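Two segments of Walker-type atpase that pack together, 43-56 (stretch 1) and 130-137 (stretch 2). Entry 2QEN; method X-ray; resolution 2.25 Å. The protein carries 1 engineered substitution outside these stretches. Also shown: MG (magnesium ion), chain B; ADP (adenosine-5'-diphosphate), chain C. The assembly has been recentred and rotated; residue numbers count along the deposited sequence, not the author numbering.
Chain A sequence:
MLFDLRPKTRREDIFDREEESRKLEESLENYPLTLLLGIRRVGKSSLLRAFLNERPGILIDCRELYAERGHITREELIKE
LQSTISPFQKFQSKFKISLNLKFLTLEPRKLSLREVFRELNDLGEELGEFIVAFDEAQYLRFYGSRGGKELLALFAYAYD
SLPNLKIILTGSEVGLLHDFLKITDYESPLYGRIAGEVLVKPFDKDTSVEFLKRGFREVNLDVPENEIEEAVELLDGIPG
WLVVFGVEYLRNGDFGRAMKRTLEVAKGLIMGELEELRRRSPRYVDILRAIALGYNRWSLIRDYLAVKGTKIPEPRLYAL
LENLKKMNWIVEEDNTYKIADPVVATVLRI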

# COMPACT_ATOMS: atom_id res chain seq x y z
N GLY A 43 -3.48 -4.50 4.21
CA GLY A 43 -3.45 -3.83 5.50
C GLY A 43 -2.23 -2.98 5.85
O GLY A 43 -1.98 -2.74 7.03
N LYS A 44 -1.49 -2.52 4.83
CA LYS A 44 -0.27 -1.69 5.04
C LYS A 44 -0.53 -0.31 5.64
O LYS A 44 0.13 0.08 6.61
CB LYS A 44 0.55 -1.51 3.74
CG LYS A 44 0.94 -2.80 3.00
CD LYS A 44 1.76 -2.48 1.74
CE LYS A 44 0.92 -1.85 0.62
NZ LYS A 44 -0.29 -2.69 0.20
N SER A 45 -1.47 0.45 5.06
CA SER A 45 -1.80 1.77 5.63
C SER A 45 -2.27 1.67 7.08
O SER A 45 -1.85 2.46 7.93
CB SER A 45 -2.86 2.49 4.80
OG SER A 45 -2.29 2.96 3.60
N SER A 46 -3.13 0.69 7.34
CA SER A 46 -3.69 0.47 8.66
C SER A 46 -2.62 0.17 9.70
O SER A 46 -2.62 0.76 10.76
CB SER A 46 -4.72 -0.66 8.62
OG SER A 46 -5.70 -0.36 7.64
N LEU A 47 -1.72 -0.77 9.37
CA LEU A 47 -0.58 -1.11 10.22
C LEU A 47 0.30 0.12 10.46
O LEU A 47 0.69 0.39 11.59
CB LEU A 47 0.23 -2.25 9.60
CG LEU A 47 1.49 -2.71 10.36
CD1 LEU A 47 1.11 -3.44 11.68
CD2 LEU A 47 2.37 -3.59 9.47
N LEU A 48 0.57 0.87 9.39
CA LEU A 48 1.39 2.08 9.48
C LEU A 48 0.77 3.18 10.35
O LEU A 48 1.47 3.78 11.17
CB LEU A 48 1.74 2.62 8.08
CG LEU A 48 2.73 3.78 8.02
CD1 LEU A 48 4.06 3.46 8.76
CD2 LEU A 48 2.99 4.18 6.58
N ARG A 49 -0.53 3.45 10.19
CA ARG A 49 -1.22 4.43 11.05
C ARG A 49 -1.21 4.05 12.54
O ARG A 49 -0.99 4.92 13.39
CB ARG A 49 -2.67 4.66 10.60
CG ARG A 49 -2.82 5.55 9.36
CD ARG A 49 -4.27 5.97 9.13
NE ARG A 49 -5.10 4.82 8.79
CZ ARG A 49 -5.33 4.38 7.56
NH1 ARG A 49 -4.82 5.01 6.51
NH2 ARG A 49 -6.09 3.31 7.38
N ALA A 50 -1.46 2.78 12.83
CA ALA A 50 -1.38 2.24 14.19
C ALA A 50 0.04 2.38 14.78
O ALA A 50 0.20 2.77 15.93
CB ALA A 50 -1.81 0.78 14.20
N PHE A 51 1.05 2.08 13.97
CA PHE A 51 2.46 2.21 14.33
C PHE A 51 2.84 3.66 14.66
O PHE A 51 3.52 3.92 15.65
CB PHE A 51 3.31 1.70 13.16
CG PHE A 51 4.77 1.49 13.49
CD1 PHE A 51 5.18 0.34 14.14
CD2 PHE A 51 5.73 2.42 13.08
CE1 PHE A 51 6.51 0.11 14.40
CE2 PHE A 51 7.07 2.20 13.35
CZ PHE A 51 7.47 1.05 14.02
N LEU A 52 2.39 4.60 13.83
CA LEU A 52 2.67 6.02 14.06
C LEU A 52 1.83 6.62 15.18
O LEU A 52 2.19 7.66 15.72
CB LEU A 52 2.50 6.86 12.77
CG LEU A 52 3.46 6.54 11.62
CD1 LEU A 52 2.99 7.21 10.32
CD2 LEU A 52 4.88 6.95 11.97
N ASN A 53 0.71 5.97 15.52
CA ASN A 53 -0.15 6.43 16.62
C ASN A 53 0.63 6.52 17.93
O ASN A 53 0.39 7.39 18.76
CB ASN A 53 -1.37 5.50 16.78
CG ASN A 53 -2.42 6.07 17.74
OD1 ASN A 53 -2.84 7.22 17.62
ND2 ASN A 53 -2.87 5.23 18.69
N GLU A 54 1.60 5.61 18.10
CA GLU A 54 2.39 5.55 19.33
C GLU A 54 3.78 6.17 19.18
O GLU A 54 4.45 6.45 20.18
CB GLU A 54 2.50 4.09 19.81
CG GLU A 54 1.23 3.59 20.50
CD GLU A 54 1.20 2.08 20.69
OE1 GLU A 54 1.98 1.56 21.52
OE2 GLU A 54 0.39 1.41 20.01
N ARG A 55 4.20 6.40 17.94
CA ARG A 55 5.54 6.88 17.62
C ARG A 55 5.47 8.16 16.79
O ARG A 55 4.78 8.18 15.77
CB ARG A 55 6.29 5.80 16.82
CG ARG A 55 6.62 4.54 17.62
CD ARG A 55 6.83 3.38 16.69
NE ARG A 55 6.72 2.08 17.35
CZ ARG A 55 5.57 1.44 17.60
NH1 ARG A 55 4.39 1.98 17.29
NH2 ARG A 55 5.58 0.25 18.20
N PRO A 56 6.22 9.21 17.20
CA PRO A 56 6.22 10.50 16.49
C PRO A 56 6.63 10.33 15.03
O PRO A 56 7.71 9.79 14.72
CB PRO A 56 7.28 11.33 17.23
CG PRO A 56 7.47 10.67 18.52
CD PRO A 56 7.13 9.22 18.37
N PHE A 130 12.48 10.57 14.72
CA PHE A 130 11.26 11.03 14.04
C PHE A 130 11.04 10.25 12.73
O PHE A 130 11.98 10.07 11.94
CB PHE A 130 11.29 12.55 13.81
CG PHE A 130 9.98 13.11 13.35
CD1 PHE A 130 9.00 13.46 14.26
CD2 PHE A 130 9.71 13.26 11.98
CE1 PHE A 130 7.77 13.96 13.82
CE2 PHE A 130 8.49 13.77 11.54
CZ PHE A 130 7.52 14.13 12.47
N ILE A 131 9.81 9.79 12.51
CA ILE A 131 9.48 9.03 11.30
C ILE A 131 8.76 9.86 10.23
O ILE A 131 7.78 10.55 10.51
CB ILE A 131 8.66 7.73 11.62
CG1 ILE A 131 9.40 6.84 12.63
CG2 ILE A 131 8.32 6.94 10.32
CD1 ILE A 131 8.45 6.01 13.52
N VAL A 132 9.27 9.79 9.00
CA VAL A 132 8.55 10.31 7.84
C VAL A 132 8.17 9.12 6.98
O VAL A 132 9.03 8.40 6.51
CB VAL A 132 9.38 11.32 7.00
CG1 VAL A 132 8.54 11.85 5.81
CG2 VAL A 132 9.86 12.45 7.86
N ALA A 133 6.87 8.91 6.81
CA ALA A 133 6.36 7.80 6.01
C ALA A 133 5.67 8.26 4.73
O ALA A 133 4.82 9.15 4.74
CB ALA A 133 5.43 6.92 6.82
N PHE A 134 6.07 7.65 3.62
CA PHE A 134 5.47 7.90 2.32
C PHE A 134 4.62 6.68 1.92
O PHE A 134 5.14 5.61 1.64
CB PHE A 134 6.57 8.19 1.28
CG PHE A 134 7.33 9.47 1.53
CD1 PHE A 134 8.46 9.49 2.34
CD2 PHE A 134 6.92 10.66 0.93
CE1 PHE A 134 9.17 10.66 2.57
CE2 PHE A 134 7.64 11.87 1.15
CZ PHE A 134 8.76 11.86 1.97
N ASP A 135 3.31 6.86 1.92
CA ASP A 135 2.40 5.79 1.58
C ASP A 135 2.24 5.71 0.08
O ASP A 135 1.91 6.71 -0.56
CB ASP A 135 1.03 5.99 2.25
CG ASP A 135 0.39 4.68 2.69
OD1 ASP A 135 0.92 3.57 2.35
OD2 ASP A 135 -0.63 4.76 3.41
N GLU A 136 2.52 4.53 -0.48
CA GLU A 136 2.50 4.30 -1.93
C GLU A 136 3.51 5.21 -2.63
O GLU A 136 3.19 5.94 -3.59
CB GLU A 136 1.09 4.45 -2.53
CG GLU A 136 -0.01 3.55 -1.92
CD GLU A 136 0.14 2.06 -2.20
OE1 GLU A 136 0.92 1.67 -3.10
OE2 GLU A 136 -0.54 1.25 -1.52
N ALA A 137 4.75 5.11 -2.16
CA ALA A 137 5.85 5.97 -2.57
C ALA A 137 6.28 5.81 -4.04
O ALA A 137 7.02 6.64 -4.58
CB ALA A 137 7.04 5.76 -1.63
MG MG B . -2.55 1.89 1.56
PB ADP C . -3.34 -1.31 1.98
O1B ADP C . -2.43 -2.49 2.20
O2B ADP C . -2.76 -0.03 2.53
O3B ADP C . -3.87 -1.15 0.58
PA ADP C . -5.38 -0.86 4.08
O1A ADP C . -4.49 -0.69 5.28
O2A ADP C . -6.12 0.32 3.52
O3A ADP C . -4.63 -1.67 2.87
O5' ADP C . -6.43 -2.00 4.51
C5' ADP C . -7.65 -2.25 3.80
C4' ADP C . -8.80 -2.26 4.81
O4' ADP C . -8.84 -3.52 5.52
C3' ADP C . -8.69 -1.22 5.93
O3' ADP C . -9.36 -0.00 5.61
C2' ADP C . -9.41 -1.85 7.07
O2' ADP C . -10.79 -1.84 6.71
C1' ADP C . -9.07 -3.31 6.92
N9 ADP C . -7.90 -3.84 7.65
C8 ADP C . -6.67 -3.99 7.14
N7 ADP C . -5.84 -4.58 8.03
C5 ADP C . -6.54 -4.81 9.15
C6 ADP C . -6.28 -5.40 10.47
N6 ADP C . -5.06 -5.88 10.79
N1 ADP C . -7.31 -5.45 11.36
C2 ADP C . -8.52 -4.97 11.06
N3 ADP C . -8.84 -4.44 9.87
C4 ADP C . -7.91 -4.33 8.89
O HOH W 1 -0.43 1.56 1.35
O HOH W 2 -2.60 3.84 0.75
O HOH W 3 -3.15 1.28 -0.48
O HOH W 4 -4.63 2.15 1.90

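A helix lies nearly antiparallel against a strand, joined by an apolar seam that is flanked by a polar, magnesium-linked contact at one end and a backbone hydrogen bond at the other. The axes of helix 44-54 and strand 130-135 run at 159° and approach to 10.4 Å, a gap that side chains fill. The antiparallel course sets the register: the CA atoms of S45 and D135 are 7.1 Å apart, those of L48 and A133 8.3 Å, and those of P56 and F130 5.6 Å.

Strand alternation selects the residues that meet the helix. I131, A133 and D135 point their CA-to-CB bonds toward it, whereas V132 and F134 point away. From the helix, K44, L48, F51 and L52 point toward the strand, the spacing of three or four expected for one helical face. At the centre, L48 CD2 packs 3.7 Å from A133 CB; the small alanine side chain is also met by L52, whose CD1 lies 4.3 Å from A133 CB. I131, which contributes the largest buried area, spreads its contacts: its CG2 is 3.8 Å from L52 CD2, and its CD1 is 4.1 Å from F51 CE2 and 3.9 Å from R55 CB. The end of R55 leads away from the strand, and its NH1 donates to F51 O at 2.7 Å, so its aliphatic base packs while its guanidinium bonds back to the helix.

Beyond the helix, P56 brings the main chains together. I131 N donates to P56 O at 3.0 Å with a nearly straight angle of 163°, and P56 CB packs 4.0 Å from F130 CD1.

At the other end the contact becomes polar. S45 OG donates a very short hydrogen bond of 2.5 Å to D135 OD2 while its oxygen binds MG at 2.3 Å; coordination leaves the hydroxyl proton free for the carboxylate. D135 does not bind the metal directly. Instead, water 1, a metal ligand 2.1 Å from MG, donates to D135 OD1 at 2.6 Å and E136 OE2 at 2.9 Å, and water 3 links E136 OE2 (2.8 Å) to ADP O3B (2.7 Å). K44 NZ and E136 OE2, of opposite charge, stay 4.3 Å apart, beyond a salt bridge; K44 NZ instead donates to ADP O1B at 2.9 Å. The helix start also holds the ADP beta phosphate through its backbone, with K44 N 2.8 Å from ADP O1B and S45 N 2.9 Å from ADP O2B.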